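Local atomic coordinates of TerD domain-containing protein (Streptomyces avermitilis, PDB entry 2QNG), a protein that is of unknown function but binds calcium ions and belongs to the TerD family. Residues Ala112-Val118 against Ala160-Val166. Residues are numbered along the deposited sequence; the frame is centred on the assembly and turned at random. Where two conformers were deposited one is given.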
ATOM      1  N   ALA A 112       3.536  -4.022  15.964  1.00 15.15           N
ATOM      2  CA  ALA A 112       4.461  -5.070  15.612  1.00 14.88           C
ATOM      3  C   ALA A 112       4.453  -5.430  14.146  1.00 13.25           C
ATOM      4  O   ALA A 112       5.338  -6.151  13.679  1.00 13.74           O
ATOM      5  CB  ALA A 112       4.167  -6.317  16.443  1.00 16.23           C
ATOM      6  N   ARG A 113       3.463  -4.919  13.410  1.00 12.25           N
ATOM      7  CA  ARG A 113       3.328  -5.287  12.012  1.00 12.13           C
ATOM      8  C   ARG A 113       2.653  -4.171  11.248  1.00 11.78           C
ATOM      9  O   ARG A 113       1.782  -3.486  11.774  1.00 11.82           O
ATOM     10  CB  ARG A 113       2.522  -6.585  11.901  1.00 12.69           C
ATOM     11  CG  ARG A 113       2.266  -7.091  10.485  1.00 12.38           C
ATOM     12  CD  ARG A 113       1.777  -8.570  10.516  1.00 13.82           C
ATOM     13  NE  ARG A 113       1.423  -9.072   9.188  1.00 15.40           N
ATOM     14  CZ  ARG A 113       0.182  -9.104   8.705  1.00 15.62           C
ATOM     15  NH1 ARG A 113      -0.838  -8.677   9.440  1.00 14.38           N
ATOM     16  NH2 ARG A 113      -0.032  -9.595   7.488  1.00 18.08           N
ATOM     17  N   VAL A 114       3.125  -3.967  10.019  1.00 10.81           N
ATOM     18  CA  VAL A 114       2.541  -2.981   9.107  1.00 10.35           C
ATOM     19  C   VAL A 114       2.346  -3.671   7.769  1.00  9.53           C
ATOM     20  O   VAL A 114       3.258  -4.351   7.281  1.00 10.64           O
ATOM     21  CB  VAL A 114       3.486  -1.764   8.914  1.00 10.53           C
ATOM     22  CG1 VAL A 114       2.879  -0.744   7.908  1.00 12.22           C
ATOM     23  CG2 VAL A 114       3.726  -1.093  10.239  1.00 11.52           C
ATOM     24  N   VAL A 115       1.163  -3.482   7.178  1.00  9.51           N
ATOM     25  CA  VAL A 115       0.870  -4.006   5.854  1.00  9.60           C
ATOM     26  C   VAL A 115       0.606  -2.833   4.927  1.00  9.23           C
ATOM     27  O   VAL A 115      -0.081  -1.889   5.299  1.00  9.13           O
ATOM     28  CB  VAL A 115      -0.359  -4.963   5.864  1.00  9.17           C
ATOM     29  CG1 VAL A 115      -0.637  -5.500   4.457  1.00 10.56           C
ATOM     30  CG2 VAL A 115      -0.065  -6.145   6.805  1.00 10.23           C
ATOM     31  N   VAL A 116       1.183  -2.879   3.737  1.00 10.12           N
ATOM     32  CA  VAL A 116       0.907  -1.872   2.726  1.00 10.16           C
ATOM     33  C   VAL A 116       0.162  -2.485   1.549  1.00 10.13           C
ATOM     34  O   VAL A 116       0.322  -3.668   1.259  1.00 10.39           O
ATOM     35  CB  VAL A 116       2.204  -1.169   2.233  1.00 11.20           C
ATOM     36  CG1 VAL A 116       2.740  -0.275   3.306  1.00 12.62           C
ATOM     37  CG2 VAL A 116       3.273  -2.174   1.831  1.00 13.63           C
ATOM     38  N   GLY A 117      -0.672  -1.684   0.902  1.00  9.42           N
ATOM     39  CA  GLY A 117      -1.475  -2.184  -0.214  1.00  9.34           C
ATOM     40  C   GLY A 117      -1.842  -1.096  -1.176  1.00  8.17           C
ATOM     41  O   GLY A 117      -1.595   0.095  -0.924  1.00  8.72           O
ATOM     42  N   VAL A 118      -2.452  -1.528  -2.286  1.00  8.58           N
ATOM     43  CA  VAL A 118      -2.878  -0.632  -3.335  1.00  8.75           C
ATOM     44  C   VAL A 118      -4.291  -1.057  -3.704  1.00  9.38           C
ATOM     45  O   VAL A 118      -4.523  -2.236  -4.010  1.00 10.04           O
ATOM     46  CB  VAL A 118      -1.954  -0.717  -4.570  1.00  9.71           C
ATOM     47  CG1 VAL A 118      -2.463   0.150  -5.720  1.00 10.72           C
ATOM     48  CG2 VAL A 118      -0.517  -0.334  -4.193  1.00 10.87           C
ATOM     49  N   ALA A 160      -4.615  -5.103  -3.843  1.00  9.60           N
ATOM     50  CA  ALA A 160      -3.579  -6.075  -3.486  1.00  9.43           C
ATOM     51  C   ALA A 160      -2.791  -5.578  -2.295  1.00  8.97           C
ATOM     52  O   ALA A 160      -2.495  -4.375  -2.211  1.00  9.34           O
ATOM     53  CB  ALA A 160      -2.617  -6.292  -4.682  1.00 10.67           C
ATOM     54  N   THR A 161      -2.447  -6.467  -1.372  1.00  9.16           N
ATOM     55  CA  THR A 161      -1.376  -6.092  -0.446  1.00  9.42           C
ATOM     56  C   THR A 161      -0.051  -6.306  -1.189  1.00 10.06           C
ATOM     57  O   THR A 161       0.070  -7.228  -2.024  1.00 10.34           O
ATOM     58  CB  THR A 161      -1.410  -6.922   0.843  1.00 10.60           C
ATOM     59  OG1 THR A 161      -1.333  -8.317   0.525  1.00 11.74           O
ATOM     60  CG2 THR A 161      -2.699  -6.659   1.645  1.00 10.83           C
ATOM     61  N   VAL A 162       0.916  -5.433  -0.907  1.00  9.53           N
ATOM     62  CA  VAL A 162       2.137  -5.405  -1.690  1.00 10.31           C
ATOM     63  C   VAL A 162       3.375  -5.529  -0.839  1.00 11.14           C
ATOM     64  O   VAL A 162       4.488  -5.389  -1.319  1.00 12.62           O
ATOM     65  CB  VAL A 162       2.206  -4.162  -2.628  1.00  9.80           C
ATOM     66  CG1 VAL A 162       1.013  -4.145  -3.616  1.00 11.59           C
ATOM     67  CG2 VAL A 162       2.306  -2.807  -1.864  1.00 10.99           C
ATOM     68  N   GLY A 163       3.185  -5.824   0.432  1.00 12.57           N
ATOM     69  CA  GLY A 163       4.342  -5.940   1.320  1.00 13.37           C
ATOM     70  C   GLY A 163       3.923  -5.884   2.759  1.00 12.99           C
ATOM     71  O   GLY A 163       2.882  -5.332   3.090  1.00 12.99           O
ATOM     72  N   GLU A 164       4.771  -6.450   3.604  1.00 12.38           N
ATOM     73  CA  GLU A 164       4.535  -6.623   5.020  0.50 12.63           C
ATOM     74  C   GLU A 164       5.834  -6.274   5.735  1.00 12.33           C
ATOM     75  O   GLU A 164       6.897  -6.643   5.211  1.00 11.77           O
ATOM     76  CB  GLU A 164       4.241  -8.111   5.239  0.50 13.73           C
ATOM     77  CG  GLU A 164       3.791  -8.453   6.602  0.50 13.91           C
ATOM     78  CD  GLU A 164       3.635  -9.941   6.813  0.50 13.70           C
ATOM     79  OE1 GLU A 164       4.035 -10.736   5.937  0.50 17.41           O
ATOM     80  OE2 GLU A 164       3.139 -10.288   7.875  0.50 15.57           O
ATOM     81  N   PHE A 165       5.753  -5.651   6.914  1.00 11.27           N
ATOM     82  CA  PHE A 165       6.928  -5.404   7.772  1.00 11.91           C
ATOM     83  C   PHE A 165       6.569  -5.902   9.144  1.00 11.86           C
ATOM     84  O   PHE A 165       5.487  -5.604   9.640  1.00 12.45           O
ATOM     85  CB  PHE A 165       7.244  -3.912   7.821  1.00 11.80           C
ATOM     86  CG  PHE A 165       7.525  -3.333   6.462  1.00 12.92           C
ATOM     87  CD1 PHE A 165       8.823  -3.342   5.942  1.00 12.02           C
ATOM     88  CD2 PHE A 165       6.484  -2.819   5.680  1.00 13.41           C
ATOM     89  CE1 PHE A 165       9.095  -2.829   4.670  1.00 15.60           C
ATOM     90  CE2 PHE A 165       6.762  -2.307   4.405  1.00 14.77           C
ATOM     91  CZ  PHE A 165       8.052  -2.336   3.906  1.00 15.20           C
ATOM     92  N   VAL A 166       7.471  -6.688   9.746  1.00 12.76           N
ATOM     93  CA  VAL A 166       7.241  -7.280  11.067  1.00 14.13           C
ATOM     94  C   VAL A 166       8.438  -6.955  11.959  1.00 14.97           C
ATOM     95  O   VAL A 166       9.582  -7.059  11.498  1.00 15.14           O
ATOM     96  CB  VAL A 166       7.052  -8.814  10.969  1.00 14.51           C
ATOM     97  CG1 VAL A 166       6.798  -9.429  12.342  1.00 18.67           C
ATOM     98  CG2 VAL A 166       5.896  -9.105  10.042  1.00 16.02           C
TER
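Ala112 O receives a CA-H...O contact from Val166 CA (3.4 Å), at one end of an antiparallel strand pair in the TerD beta sandwich. With CG anti to the backbone N (chi1 179°) and its chain extended to NE, Arg113 passes Val166 CG2 and brings NE to the Glu164 carboxylate. Arg113 NE and Glu164 OE2 form a salt bridge; its 2.5 Å length is doubtfully short, and Glu164 was deposited in two conformers. The guanidinium and carboxylate planes stand 85° apart. Val115 CG2 covers one guanidinium face, Phe58 makes a cation-pi contact, and Arg113 NH1 bonds to Ala63 O and Gly194 O. A leucine in place of Arg113 would probably leave the Glu164 carboxylate without its charged mate and both carbonyls without this donor. Val114 and Phe165 form a hydrogen-bonded pair, Phe165 N reaching Val114 O at 2.8 Å. Val115 CG1 meets Thr161 CG2 (3.7 Å). Val116 faces a beta bulge: Val116 N bonds to Gly163 O (3.1 Å), while Val116 O accepts Val162 N (2.9 Å). Val116 and Val162 also contact Leu35 of the opposing sheet. Gly117 CA lies 3.1 Å from Ala160 O. Val118, which also touches calcium-binding Leu51, packs CG2 against Val162 CG1 at 4.1 Å.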